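Local coordinates for protein glycosyl hydrolase BlGH5_18 (PDB 7LQX) that probably hydrolyses glycosidic bonds during N-glycan breakdown, as a glycoside hydrolase of family 5, subfamily 18, at residues G126-E130 / M176-R182; V135-K139 / W186-L190; N165-D169 / H214-T218. One frame throughout, in Å; residues are numbered along the deposited sequence. Where two conformers were deposited one is given.

Contact 1 (G126-E130 / M176-R182); sequences GNMFE and MATSSRR. With SO4 (sulfate ion), chain H.
Arg182 reaches back from the first turn of helix 180-191 and takes the carbonyl oxygen of Phe129 side-on: NE lies 2.8 Å from Phe129 O, and NH2 lies 3.0 Å from the same Phe129 O. The oxygen sits at the guanidinium edge, close to its plane, while the two nitrogens approach from opposite faces of the peptide plane, so one acceptor orients the group. With CG anti to the backbone N (chi1 174°) and a bend at chi2, its aliphatic part runs past the Glu130 carboxylate, and the charged ends do not meet. Glu130 OE2 instead accepts from Thr178 OG1 at 2.7 Å, met on its anti side and out of the carboxylate plane. Nearer the start of both segments, Asn127 ND2 donates to Ala177 O (2.8 Å), which lies in the plane of the amide. Asn127 OD1 receives Phe129 N (2.9 Å) in the carbonyl plane, an Asx turn that, with the bond to Ala177 O, fixes the rotation of the amide.

All this joins the loops following the third and fourth strands of the (β/α)8 barrel. On the apolar side, Met176, a selenomethionine, lays SE 3.6 Å from CG of selenomethionine Met128. The same SE makes an oblique Met-aromatic contact with the Phe129 ring, which carries Met128 CG over the centre of one face and Met176 O at an edge. Met128 N is buried without a polar partner.

In the next shell, Trp186 meets the Phe129 ring edge-to-face, and Asp131 takes Asn127 N. Ser179, the N-cap of helix 180-191, receives a weak bond from Arg182 N, and a water links its OG to Glu130 OE2. Arg181 NH2, from the helix's second residue, holds O3 of a sulfate probably left by the crystallisation liquor.

Contact 2 (V135-K139 / W186-L190); sequences VKAEK and WLADL
Lys139 NZ is gripped from two directions: Asp189 OD1 accepts from it at 2.7 Å in a salt bridge, and a water accepts from the same NZ at 2.8 Å. That water donates a hydrogen bond to Asp189 O (2.7 Å), so the ammonium is tied to the side chain of one residue directly and to its main chain through the water. Asp189 OD1 is met on its syn side, with NZ well out of the carboxylate plane. A bend in the lysine chain at chi3 (59°) swings the amine across to the aspartate, the two side chains crossing at about a right angle.

Beside the salt bridge, on the buried side of the contact, the polar bond changes character. Trp186, about one turn before Asp189, donates from NE1 to OE2 of Glu138, the residue directly preceding Lys139; Trp186 NE1 and Glu138 OE2 are 2.9 Å apart, with an N-H...O angle of 157°. The carboxylate stands almost perpendicular to the indole, yet OE2 stays near the ring plane and offers its syn lone pair. Also at the indole edge, Val135 CG2 packs 3.9 Å from Trp186 CD1.

These are consecutive outer helices of the (β/α)8 barrel, 132-149 and 180-191, the ones that follow its third and fourth strands. Their segment axes approach to 10.7 Å, and their N-to-C directions differ by 36°, a broadly parallel packing.

The other oxygen of the glutamate, Glu138 OE1, comes close to the carbonyl oxygen of Met128. Two oxygens so near each other, in a buried place with no basic side chain of the two segments beside them, are consistent with Glu138 being protonated, whereas Asp189 beside its lysine probably carries a full charge.

Contact 3 (N165-D169 / H214-T218); sequences NQFSD and HHPFT
The His215 imidazole meets Asp169 OD2 and Asn165 ND2 at its edge, while the Phe217 ring takes Asn165 CB over one face and Ser168 OG at its edge. They join the loops that follow the fourth and fifth strands of the (β/α)8 barrel, the end of the barrel where family 5 enzymes carry their active site.

His215 ND1 donates to Asp169 OD2 at 2.8 Å, nearly straight at 169°. Ring and carboxylate are almost coplanar, and OD2 uses its anti lone pair. On the other nitrogen, His215 NE2 accepts from Asn165 ND2 at 3.0 Å; here the amide stands nearly perpendicular to the imidazole, and the donor is tilted from the ring plane. Asn165 ND2 also donates to Asn206 OD1. Asn165 CB, placed by the backbone, lies 3.7 Å from the Phe217 ring centroid in a CH-pi contact, while chi1 (66°) turns the amide toward the histidine. A leucine in place of His215 would probably leave Asp169 OD2 without its imidazole donor and cost Asn165 ND2 one of its two acceptors, leaving Asn206.

Ser168 OG, wedged near Pro216 CG, donates at 2.8 Å to a lone pair of Asn165 O, which also accepts from Ser168 N.

How the contacts relate
From the N terminus, the chain first lays down 126-130 in the loop after the third barrel strand and 135-139 on the helix that follows. It then runs through strand 155-159 to 165-169. The return begins at 176-182, which closes contact 1; 186-190, one to two turns on in the same helix, closes contact 2. Beyond strand 200-202 the chain reaches segment 214-218, which closes contact 3. Each closes an excursion of about 45 residues, and every pair crosses, with none nested. Contacts 1 and 2 share helix 180-191, while a probable Met176 N to Phe167 O hydrogen bond joins contacts 1 and 3. Together they tie three successive barrel loops to two outer helices.

Contact 1 (G126-E130 / M176-R182)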
loop_
_atom_site.group_PDB
_atom_site.type_symbol
_atom_site.label_atom_id
_atom_site.label_comp_id
_atom_site.label_asym_id
_atom_site.label_seq_id
_atom_site.Cartn_x
_atom_site.Cartn_y
_atom_site.Cartn_z
ATOM N N GLY A 126 5.576 3.989 -10.267
ATOM C CA GLY A 126 5.800 3.302 -11.519
ATOM C C GLY A 126 4.527 3.228 -12.327
ATOM O O GLY A 126 3.450 3.608 -11.868
ATOM N N ASN A 127 4.671 2.712 -13.529
ATOM C CA ASN A 127 3.569 2.620 -14.478
ATOM C C ASN A 127 3.390 1.150 -14.814
ATOM O O ASN A 127 4.240 0.556 -15.482
ATOM C CB ASN A 127 3.887 3.463 -15.707
ATOM C CG ASN A 127 2.731 3.540 -16.662
ATOM O OD1 ASN A 127 2.097 2.533 -16.967
ATOM N ND2 ASN A 127 2.450 4.742 -17.149
HETATM N N MSE A 128 2.290 0.565 -14.342
HETATM C CA MSE A 128 2.092 -0.875 -14.480
HETATM C C MSE A 128 1.819 -1.293 -15.908
HETATM O O MSE A 128 1.908 -2.474 -16.228
HETATM C CB MSE A 128 0.940 -1.349 -13.577
HETATM C CG MSE A 128 -0.454 -1.068 -14.107
HETATM SE SE MSE A 128 -1.860 -1.678 -12.942
HETATM C CE MSE A 128 -1.645 -3.602 -13.118
ATOM N N PHE A 129 1.480 -0.329 -16.761
ATOM C CA PHE A 129 1.210 -0.627 -18.161
ATOM C C PHE A 129 2.435 -0.476 -19.045
ATOM O O PHE A 129 2.528 -1.170 -20.060
ATOM C CB PHE A 129 0.108 0.293 -18.692
ATOM C CG PHE A 129 -1.121 0.309 -17.834
ATOM C CD1 PHE A 129 -1.891 -0.833 -17.691
ATOM C CD2 PHE A 129 -1.501 1.448 -17.150
ATOM C CE1 PHE A 129 -3.010 -0.845 -16.893
ATOM C CE2 PHE A 129 -2.633 1.440 -16.340
ATOM C CZ PHE A 129 -3.385 0.296 -16.215
ATOM N N GLU A 130 3.371 0.410 -18.688
ATOM C CA GLU A 130 4.444 0.837 -19.573
ATOM C C GLU A 130 5.834 0.403 -19.138
ATOM O O GLU A 130 6.708 0.249 -19.991
ATOM C CB GLU A 130 4.468 2.371 -19.681
ATOM C CG GLU A 130 3.183 3.012 -20.187
ATOM C CD GLU A 130 3.181 3.257 -21.680
ATOM O OE1 GLU A 130 4.255 3.131 -22.312
ATOM O OE2 GLU A 130 2.100 3.564 -22.235
HETATM N N MSE A 176 -1.368 6.370 -14.186
HETATM C CA MSE A 176 -0.342 5.684 -14.951
HETATM C C MSE A 176 -0.690 5.892 -16.419
HETATM O O MSE A 176 -1.396 5.087 -17.033
HETATM C CB MSE A 176 -0.332 4.219 -14.564
HETATM C CG MSE A 176 0.014 4.011 -13.091
HETATM SE SE MSE A 176 -0.288 2.173 -12.622
HETATM C CE MSE A 176 0.308 2.247 -10.790
ATOM N N ALA A 177 -0.197 6.995 -16.975
ATOM C CA ALA A 177 -0.617 7.415 -18.301
ATOM C C ALA A 177 -0.153 6.421 -19.357
ATOM O O ALA A 177 0.948 5.869 -19.282
ATOM C CB ALA A 177 -0.060 8.804 -18.614
ATOM N N THR A 178 -0.995 6.210 -20.361
ATOM C CA THR A 178 -0.691 5.217 -21.383
ATOM C C THR A 178 -1.477 5.560 -22.648
ATOM O O THR A 178 -1.925 6.691 -22.823
ATOM C CB THR A 178 -0.915 3.803 -20.819
ATOM O OG1 THR A 178 -0.494 2.815 -21.768
ATOM C CG2 THR A 178 -2.368 3.574 -20.452
ATOM N N SER A 179 -1.572 4.593 -23.557
ATOM C CA SER A 179 -2.197 4.820 -24.851
ATOM C C SER A 179 -2.844 3.519 -25.289
ATOM O O SER A 179 -2.473 2.439 -24.827
ATOM C CB SER A 179 -1.175 5.246 -25.908
ATOM O OG SER A 179 -0.261 4.195 -26.178
ATOM N N SER A 180 -3.809 3.625 -26.203
ATOM C CA SER A 180 -4.550 2.433 -26.606
ATOM C C SER A 180 -3.663 1.421 -27.324
ATOM O O SER A 180 -3.859 0.212 -27.159
ATOM C CB SER A 180 -5.783 2.791 -27.436
ATOM O OG SER A 180 -5.440 3.427 -28.651
ATOM N N ARG A 181 -2.676 1.879 -28.102
ATOM C CA ARG A 181 -1.773 0.935 -28.753
ATOM C C ARG A 181 -0.924 0.194 -27.731
ATOM O O ARG A 181 -0.697 -1.013 -27.861
ATOM C CB ARG A 181 -0.879 1.657 -29.751
ATOM C CG ARG A 181 -1.411 1.664 -31.152
ATOM C CD ARG A 181 -0.412 2.315 -32.108
ATOM N NE ARG A 181 0.583 1.374 -32.628
ATOM C CZ ARG A 181 1.318 1.600 -33.715
ATOM N NH1 ARG A 181 1.171 2.737 -34.370
ATOM N NH2 ARG A 181 2.196 0.702 -34.145
ATOM N N ARG A 182 -0.477 0.884 -26.683
ATOM C CA ARG A 182 0.289 0.192 -25.656
ATOM C C ARG A 182 -0.586 -0.800 -24.897
ATOM O O ARG A 182 -0.134 -1.899 -24.555
ATOM C CB ARG A 182 0.914 1.189 -24.688
ATOM C CG ARG A 182 1.602 0.518 -23.528
ATOM C CD ARG A 182 2.625 -0.526 -23.961
ATOM N NE ARG A 182 3.049 -1.348 -22.828
ATOM C CZ ARG A 182 3.502 -2.593 -22.931
ATOM N NH1 ARG A 182 3.595 -3.179 -24.116
ATOM N NH2 ARG A 182 3.854 -3.255 -21.841
HETATM S S SO4 H . 2.650 -2.285 -31.966
HETATM O O1 SO4 H . 3.150 -1.367 -30.944
HETATM O O2 SO4 H . 3.059 -3.655 -31.658
HETATM O O3 SO4 H . 3.183 -1.909 -33.272
HETATM O O4 SO4 H . 1.194 -2.213 -31.999
HETATM O O HOH W 1 1.900 4.688 -24.564
#

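Contact 2 (V135-K139 / W186-L190)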
loop_
_atom_site.group_PDB
_atom_site.type_symbol
_atom_site.label_atom_id
_atom_site.label_comp_id
_atom_site.label_asym_id
_atom_site.label_seq_id
_atom_site.Cartn_x
_atom_site.Cartn_y
_atom_site.Cartn_z
ATOM N N VAL A 135 5.967 -4.838 -16.023
ATOM C CA VAL A 135 5.263 -5.780 -16.887
ATOM C C VAL A 135 5.847 -7.179 -16.743
ATOM O O VAL A 135 5.111 -8.170 -16.688
ATOM C CB VAL A 135 5.291 -5.290 -18.346
ATOM C CG1 VAL A 135 4.718 -6.351 -19.279
ATOM C CG2 VAL A 135 4.531 -3.980 -18.472
ATOM N N LYS A 136 7.177 -7.288 -16.679
ATOM C CA LYS A 136 7.779 -8.597 -16.463
ATOM C C LYS A 136 7.322 -9.183 -15.133
ATOM O O LYS A 136 7.027 -10.380 -15.039
ATOM C CB LYS A 136 9.303 -8.501 -16.527
ATOM C CG LYS A 136 9.999 -9.826 -16.263
ATOM N N ALA A 137 7.258 -8.351 -14.089
ATOM C CA ALA A 137 6.829 -8.833 -12.781
ATOM C C ALA A 137 5.366 -9.254 -12.800
ATOM O O ALA A 137 4.982 -10.242 -12.158
ATOM C CB ALA A 137 7.055 -7.747 -11.728
ATOM N N GLU A 138 4.529 -8.512 -13.523
ATOM C CA GLU A 138 3.132 -8.897 -13.650
ATOM C C GLU A 138 3.014 -10.251 -14.328
ATOM O O GLU A 138 2.278 -11.131 -13.870
ATOM C CB GLU A 138 2.384 -7.842 -14.458
ATOM C CG GLU A 138 2.239 -6.517 -13.750
ATOM C CD GLU A 138 2.020 -5.378 -14.719
ATOM O OE1 GLU A 138 2.265 -4.217 -14.335
ATOM O OE2 GLU A 138 1.609 -5.641 -15.865
ATOM N N LYS A 139 3.752 -10.441 -15.419
ATOM C CA LYS A 139 3.694 -11.716 -16.118
ATOM C C LYS A 139 4.176 -12.849 -15.228
ATOM O O LYS A 139 3.603 -13.943 -15.239
ATOM C CB LYS A 139 4.520 -11.647 -17.397
ATOM C CG LYS A 139 3.909 -10.782 -18.477
ATOM C CD LYS A 139 4.772 -10.766 -19.735
ATOM C CE LYS A 139 4.951 -12.171 -20.294
ATOM N NZ LYS A 139 5.511 -12.178 -21.678
ATOM N N TRP A 186 -0.075 -4.696 -24.064
ATOM C CA TRP A 186 -0.027 -5.091 -22.661
ATOM C C TRP A 186 -1.052 -6.174 -22.370
ATOM O O TRP A 186 -0.738 -7.194 -21.747
ATOM C CB TRP A 186 -0.276 -3.848 -21.799
ATOM C CG TRP A 186 -0.302 -4.118 -20.326
ATOM C CD1 TRP A 186 0.769 -4.309 -19.505
ATOM C CD2 TRP A 186 -1.465 -4.246 -19.507
ATOM N NE1 TRP A 186 0.341 -4.545 -18.224
ATOM C CE2 TRP A 186 -1.027 -4.507 -18.197
ATOM C CE3 TRP A 186 -2.837 -4.149 -19.751
ATOM C CZ2 TRP A 186 -1.914 -4.682 -17.132
ATOM C CZ3 TRP A 186 -3.716 -4.324 -18.696
ATOM C CH2 TRP A 186 -3.251 -4.587 -17.403
ATOM N N LEU A 187 -2.288 -5.978 -22.831
ATOM C CA LEU A 187 -3.312 -6.995 -22.652
ATOM C C LEU A 187 -2.897 -8.307 -23.302
ATOM O O LEU A 187 -2.970 -9.371 -22.681
ATOM C CB LEU A 187 -4.636 -6.516 -23.243
ATOM C CG LEU A 187 -5.387 -5.430 -22.482
ATOM C CD1 LEU A 187 -6.579 -4.926 -23.286
ATOM C CD2 LEU A 187 -5.836 -5.958 -21.130
ATOM N N ALA A 188 -2.464 -8.254 -24.563
ATOM C CA ALA A 188 -2.118 -9.489 -25.253
ATOM C C ALA A 188 -0.991 -10.217 -24.536
ATOM O O ALA A 188 -1.016 -11.448 -24.410
ATOM C CB ALA A 188 -1.724 -9.194 -26.700
ATOM N N ASP A 189 0.005 -9.468 -24.058
ATOM C CA ASP A 189 1.170 -10.064 -23.410
ATOM C C ASP A 189 0.786 -10.816 -22.142
ATOM O O ASP A 189 1.280 -11.922 -21.895
ATOM C CB ASP A 189 2.174 -8.947 -23.110
ATOM C CG ASP A 189 3.560 -9.455 -22.768
ATOM O OD1 ASP A 189 3.891 -10.613 -23.091
ATOM O OD2 ASP A 189 4.330 -8.672 -22.169
ATOM N N LEU A 190 -0.101 -10.238 -21.329
ATOM C CA LEU A 190 -0.493 -10.893 -20.083
ATOM C C LEU A 190 -1.485 -12.026 -20.326
ATOM O O LEU A 190 -1.408 -13.070 -19.665
ATOM C CB LEU A 190 -1.064 -9.865 -19.105
ATOM C CG LEU A 190 -0.049 -9.150 -18.213
ATOM C CD1 LEU A 190 0.880 -8.243 -18.999
ATOM C CD2 LEU A 190 -0.776 -8.360 -17.134
HETATM O O HOH W 2 3.317 -13.405 -22.941
#

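Contact 3 (N165-D169 / H214-T218)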
loop_
_atom_site.group_PDB
_atom_site.type_symbol
_atom_site.label_atom_id
_atom_site.label_comp_id
_atom_site.label_asym_id
_atom_site.label_seq_id
_atom_site.Cartn_x
_atom_site.Cartn_y
_atom_site.Cartn_z
ATOM N N ASN A 165 -8.369 -0.275 -15.728
ATOM C CA ASN A 165 -8.346 0.966 -16.487
ATOM C C ASN A 165 -8.491 2.191 -15.596
ATOM O O ASN A 165 -8.147 3.295 -16.028
ATOM C CB ASN A 165 -9.435 0.944 -17.561
ATOM C CG ASN A 165 -10.834 0.940 -16.978
ATOM O OD1 ASN A 165 -11.178 0.078 -16.173
ATOM N ND2 ASN A 165 -11.654 1.899 -17.393
ATOM N N GLN A 166 -8.995 2.031 -14.367
ATOM C CA GLN A 166 -9.148 3.187 -13.486
ATOM C C GLN A 166 -7.808 3.791 -13.085
ATOM O O GLN A 166 -7.777 4.938 -12.628
ATOM C CB GLN A 166 -9.983 2.827 -12.256
ATOM C CG GLN A 166 -9.278 1.939 -11.234
ATOM C CD GLN A 166 -8.720 2.706 -10.046
ATOM O OE1 GLN A 166 -9.367 3.603 -9.512
ATOM N NE2 GLN A 166 -7.510 2.349 -9.633
ATOM N N PHE A 167 -6.710 3.059 -13.262
ATOM C CA PHE A 167 -5.384 3.617 -13.016
ATOM C C PHE A 167 -4.846 4.446 -14.178
ATOM O O PHE A 167 -3.842 5.143 -14.009
ATOM C CB PHE A 167 -4.374 2.499 -12.756
ATOM C CG PHE A 167 -4.514 1.842 -11.418
ATOM C CD1 PHE A 167 -4.103 2.485 -10.255
ATOM C CD2 PHE A 167 -5.048 0.565 -11.317
ATOM C CE1 PHE A 167 -4.238 1.869 -9.023
ATOM C CE2 PHE A 167 -5.171 -0.053 -10.090
ATOM C CZ PHE A 167 -4.769 0.604 -8.943
ATOM N N SER A 168 -5.468 4.380 -15.350
ATOM C CA SER A 168 -4.827 4.797 -16.585
ATOM C C SER A 168 -5.194 6.194 -17.061
ATOM O O SER A 168 -4.709 6.603 -18.127
ATOM C CB SER A 168 -5.196 3.822 -17.716
ATOM O OG SER A 168 -6.544 4.010 -18.151
ATOM N N ASP A 169 -6.046 6.921 -16.348
ATOM C CA ASP A 169 -6.634 8.130 -16.916
ATOM C C ASP A 169 -7.158 9.014 -15.796
ATOM O O ASP A 169 -7.287 8.585 -14.644
ATOM C CB ASP A 169 -7.757 7.735 -17.886
ATOM C CG ASP A 169 -8.058 8.788 -18.952
ATOM O OD1 ASP A 169 -7.477 9.896 -18.947
ATOM O OD2 ASP A 169 -8.896 8.473 -19.824
ATOM N N HIS A 214 -11.325 9.186 -25.671
ATOM C CA HIS A 214 -9.881 9.318 -25.508
ATOM C C HIS A 214 -9.325 8.493 -24.354
ATOM O O HIS A 214 -8.181 8.696 -23.955
ATOM C CB HIS A 214 -9.466 10.790 -25.383
ATOM C CG HIS A 214 -10.046 11.663 -26.452
ATOM N ND1 HIS A 214 -9.677 11.561 -27.776
ATOM C CD2 HIS A 214 -10.986 12.637 -26.398
ATOM C CE1 HIS A 214 -10.355 12.443 -28.489
ATOM N NE2 HIS A 214 -11.156 13.108 -27.677
ATOM N N HIS A 215 -10.075 7.575 -23.829
ATOM C CA HIS A 215 -9.622 6.676 -22.778
ATOM C C HIS A 215 -8.801 5.547 -23.409
ATOM O O HIS A 215 -9.174 5.017 -24.454
ATOM C CB HIS A 215 -10.853 6.123 -22.074
ATOM C CG HIS A 215 -10.571 5.341 -20.836
ATOM N ND1 HIS A 215 -9.962 5.886 -19.726
ATOM C CD2 HIS A 215 -10.872 4.062 -20.512
ATOM C CE1 HIS A 215 -9.889 4.970 -18.779
ATOM N NE2 HIS A 215 -10.420 3.852 -19.235
ATOM N N PRO A 216 -7.651 5.185 -22.831
ATOM C CA PRO A 216 -6.759 4.238 -23.527
ATOM C C PRO A 216 -7.255 2.808 -23.561
ATOM O O PRO A 216 -6.759 2.031 -24.386
ATOM C CB PRO A 216 -5.429 4.356 -22.768
ATOM C CG PRO A 216 -5.803 4.856 -21.437
ATOM C CD PRO A 216 -7.026 5.728 -21.611
ATOM N N PHE A 217 -8.199 2.427 -22.708
ATOM C CA PHE A 217 -8.889 1.149 -22.838
ATOM C C PHE A 217 -10.127 1.389 -23.692
ATOM O O PHE A 217 -10.842 2.368 -23.473
ATOM C CB PHE A 217 -9.268 0.634 -21.456
ATOM C CG PHE A 217 -8.108 0.091 -20.681
ATOM C CD1 PHE A 217 -7.207 0.932 -20.040
ATOM C CD2 PHE A 217 -7.918 -1.272 -20.592
ATOM C CE1 PHE A 217 -6.151 0.408 -19.339
ATOM C CE2 PHE A 217 -6.871 -1.795 -19.886
ATOM C CZ PHE A 217 -5.983 -0.958 -19.268
ATOM N N THR A 218 -10.364 0.525 -24.670
ATOM C CA THR A 218 -11.321 0.807 -25.731
ATOM C C THR A 218 -12.372 -0.276 -25.889
ATOM O O THR A 218 -12.160 -1.432 -25.514
ATOM C CB THR A 218 -10.586 0.919 -27.079
ATOM O OG1 THR A 218 -10.076 -0.382 -27.394
ATOM C CG2 THR A 218 -9.448 1.934 -27.025
HETATM O O HOH W 3 -6.985 10.373 -21.944
#